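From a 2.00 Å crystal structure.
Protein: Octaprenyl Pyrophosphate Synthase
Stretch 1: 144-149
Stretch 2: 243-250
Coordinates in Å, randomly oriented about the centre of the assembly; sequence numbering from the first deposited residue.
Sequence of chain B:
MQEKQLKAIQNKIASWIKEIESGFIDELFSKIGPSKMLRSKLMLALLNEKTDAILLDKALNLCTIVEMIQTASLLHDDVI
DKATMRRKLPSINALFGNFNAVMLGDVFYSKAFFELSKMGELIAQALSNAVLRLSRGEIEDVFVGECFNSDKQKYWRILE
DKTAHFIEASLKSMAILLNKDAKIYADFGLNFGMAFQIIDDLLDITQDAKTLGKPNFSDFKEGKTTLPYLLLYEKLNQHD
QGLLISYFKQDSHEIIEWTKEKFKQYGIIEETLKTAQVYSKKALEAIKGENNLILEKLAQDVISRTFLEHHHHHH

Stretch 1 144-149: VGECFN
Stretch 2 (243-250) LLISYFKQ

Stretch 1 is irregular: a type I turn runs from Val-144 to Cys-147, then the chain extends through Cys-147 (phi/psi -154/161), Phe-148 (-52/135) and Asn-149 (-119/129). Residues 243-246 continue a helix begun earlier; Tyr-247 N donates to Leu-244 O (3.0 Å) and Phe-248 N to Ile-245 O (3.0 Å). A type II turn follows from Tyr-247 to Gln-250, with Lys-249 at 59/13 and Gln-250 N bonded to Tyr-247 O (2.9 Å). Overall the stretches run in roughly opposite directions. The nearest CA atoms, of Phe-148 and Ile-245, are 6.3 Å apart; side chains of stretch 2 meet both the stretch 1 backbone and the Phe-148 side chain.

Phe-148 (chi1 t, chi2 84°) points toward stretch 2. Ile-245 (m, t) covers one ring face in a CH-pi contact, CG1 4.1 Å from the centroid, while Leu-244 (t, p) brings CD2 to 4.0 Å from Phe-148 CE1. Phe-248 (t, chi2 68°) points back: Cys-147 C lies over one face, 3.4 Å from Phe-248 CZ, and Gly-145 O meets the ring edge, also 3.4 Å from CZ, where the ring hydrogens suit a carbonyl oxygen.

Lys-249 (m, t, t, t) extends its amine to the turn. NZ makes a weak hydrogen bond to Gly-145 O (3.3 Å) and donates to a water oxygen (2.6 Å), which donates to Glu-146 O (2.6 Å).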

# COMPACT_ATOMS: atom_id res chain seq x y z
N VAL B 144 3.86 -16.45 -11.38
CA VAL B 144 4.47 -17.03 -12.56
C VAL B 144 5.91 -17.45 -12.20
O VAL B 144 6.47 -18.38 -12.78
CB VAL B 144 4.51 -16.02 -13.74
CG1 VAL B 144 5.29 -16.60 -14.92
CG2 VAL B 144 3.09 -15.68 -14.19
N GLY B 145 6.49 -16.75 -11.23
CA GLY B 145 7.85 -17.03 -10.80
C GLY B 145 8.03 -18.27 -9.93
O GLY B 145 9.14 -18.54 -9.48
N GLU B 146 6.95 -19.00 -9.69
CA GLU B 146 7.03 -20.21 -8.87
C GLU B 146 7.70 -21.37 -9.61
O GLU B 146 8.18 -22.31 -8.99
CB GLU B 146 5.64 -20.64 -8.40
CG GLU B 146 5.08 -19.82 -7.25
CD GLU B 146 3.80 -20.41 -6.68
OE1 GLU B 146 3.83 -21.59 -6.26
OE2 GLU B 146 2.78 -19.69 -6.65
N CYS B 147 7.71 -21.30 -10.94
CA CYS B 147 8.34 -22.35 -11.73
C CYS B 147 8.80 -21.77 -13.07
O CYS B 147 8.33 -20.71 -13.48
CB CYS B 147 7.37 -23.51 -11.97
SG CYS B 147 5.98 -23.12 -13.04
N PHE B 148 9.71 -22.46 -13.73
CA PHE B 148 10.21 -21.99 -15.02
C PHE B 148 9.02 -21.71 -15.93
O PHE B 148 8.08 -22.51 -16.00
CB PHE B 148 11.11 -23.05 -15.67
CG PHE B 148 11.64 -22.64 -17.02
CD1 PHE B 148 12.77 -21.84 -17.12
CD2 PHE B 148 10.98 -23.03 -18.18
CE1 PHE B 148 13.24 -21.43 -18.37
CE2 PHE B 148 11.44 -22.63 -19.43
CZ PHE B 148 12.57 -21.83 -19.52
N ASN B 149 9.05 -20.57 -16.62
CA ASN B 149 7.97 -20.20 -17.53
C ASN B 149 8.43 -20.06 -18.97
O ASN B 149 9.39 -19.34 -19.25
CB ASN B 149 7.33 -18.88 -17.09
CG ASN B 149 6.40 -18.33 -18.15
OD1 ASN B 149 5.49 -19.03 -18.61
ND2 ASN B 149 6.61 -17.07 -18.55
N LEU B 243 18.68 -28.70 -18.85
CA LEU B 243 19.66 -28.04 -18.00
C LEU B 243 19.19 -26.65 -17.56
O LEU B 243 19.28 -26.30 -16.38
CB LEU B 243 21.01 -27.91 -18.72
CG LEU B 243 21.82 -29.19 -18.98
CD1 LEU B 243 23.14 -28.83 -19.67
CD2 LEU B 243 22.09 -29.90 -17.66
N LEU B 244 18.69 -25.86 -18.51
CA LEU B 244 18.22 -24.52 -18.18
C LEU B 244 17.15 -24.60 -17.10
O LEU B 244 17.20 -23.86 -16.12
CB LEU B 244 17.67 -23.82 -19.42
CG LEU B 244 17.19 -22.38 -19.18
CD1 LEU B 244 18.35 -21.52 -18.69
CD2 LEU B 244 16.61 -21.82 -20.47
N ILE B 245 16.18 -25.50 -17.28
CA ILE B 245 15.12 -25.65 -16.30
C ILE B 245 15.68 -26.06 -14.94
O ILE B 245 15.25 -25.55 -13.90
CB ILE B 245 14.07 -26.70 -16.76
CG1 ILE B 245 13.32 -26.16 -17.98
CG2 ILE B 245 13.09 -27.00 -15.62
CD1 ILE B 245 12.29 -27.12 -18.55
N SER B 246 16.67 -26.95 -14.94
CA SER B 246 17.28 -27.40 -13.70
C SER B 246 18.03 -26.26 -13.01
O SER B 246 18.26 -26.30 -11.80
CB SER B 246 18.27 -28.54 -13.97
OG SER B 246 19.48 -28.03 -14.51
N TYR B 247 18.43 -25.24 -13.78
CA TYR B 247 19.14 -24.12 -13.18
C TYR B 247 18.20 -23.05 -12.64
O TYR B 247 18.64 -22.07 -12.04
CB TYR B 247 20.12 -23.49 -14.18
CG TYR B 247 21.22 -24.43 -14.62
CD1 TYR B 247 21.63 -25.49 -13.81
CD2 TYR B 247 21.87 -24.25 -15.85
CE1 TYR B 247 22.67 -26.35 -14.20
CE2 TYR B 247 22.91 -25.10 -16.25
CZ TYR B 247 23.29 -26.15 -15.42
OH TYR B 247 24.30 -27.00 -15.82
N PHE B 248 16.90 -23.24 -12.84
CA PHE B 248 15.90 -22.29 -12.36
C PHE B 248 16.10 -22.06 -10.85
O PHE B 248 16.22 -23.01 -10.08
CB PHE B 248 14.49 -22.85 -12.62
CG PHE B 248 13.38 -21.92 -12.21
CD1 PHE B 248 13.17 -20.72 -12.89
CD2 PHE B 248 12.54 -22.25 -11.15
CE1 PHE B 248 12.13 -19.86 -12.52
CE2 PHE B 248 11.49 -21.39 -10.77
CZ PHE B 248 11.29 -20.20 -11.46
N LYS B 249 16.16 -20.79 -10.46
CA LYS B 249 16.35 -20.39 -9.07
C LYS B 249 17.63 -20.89 -8.40
O LYS B 249 17.76 -20.81 -7.17
CB LYS B 249 15.15 -20.79 -8.21
CG LYS B 249 13.99 -19.82 -8.32
CD LYS B 249 12.83 -20.21 -7.42
CE LYS B 249 11.70 -19.20 -7.54
NZ LYS B 249 10.55 -19.52 -6.66
N GLN B 250 18.56 -21.40 -9.19
CA GLN B 250 19.83 -21.87 -8.63
C GLN B 250 20.83 -20.72 -8.65
O GLN B 250 20.66 -19.75 -9.40
CB GLN B 250 20.34 -23.07 -9.43
CG GLN B 250 19.36 -24.23 -9.37
CD GLN B 250 18.77 -24.42 -7.98
OE1 GLN B 250 19.50 -24.55 -7.00
NE2 GLN B 250 17.44 -24.42 -7.90
O HOH W 1 9.52 -21.93 -6.85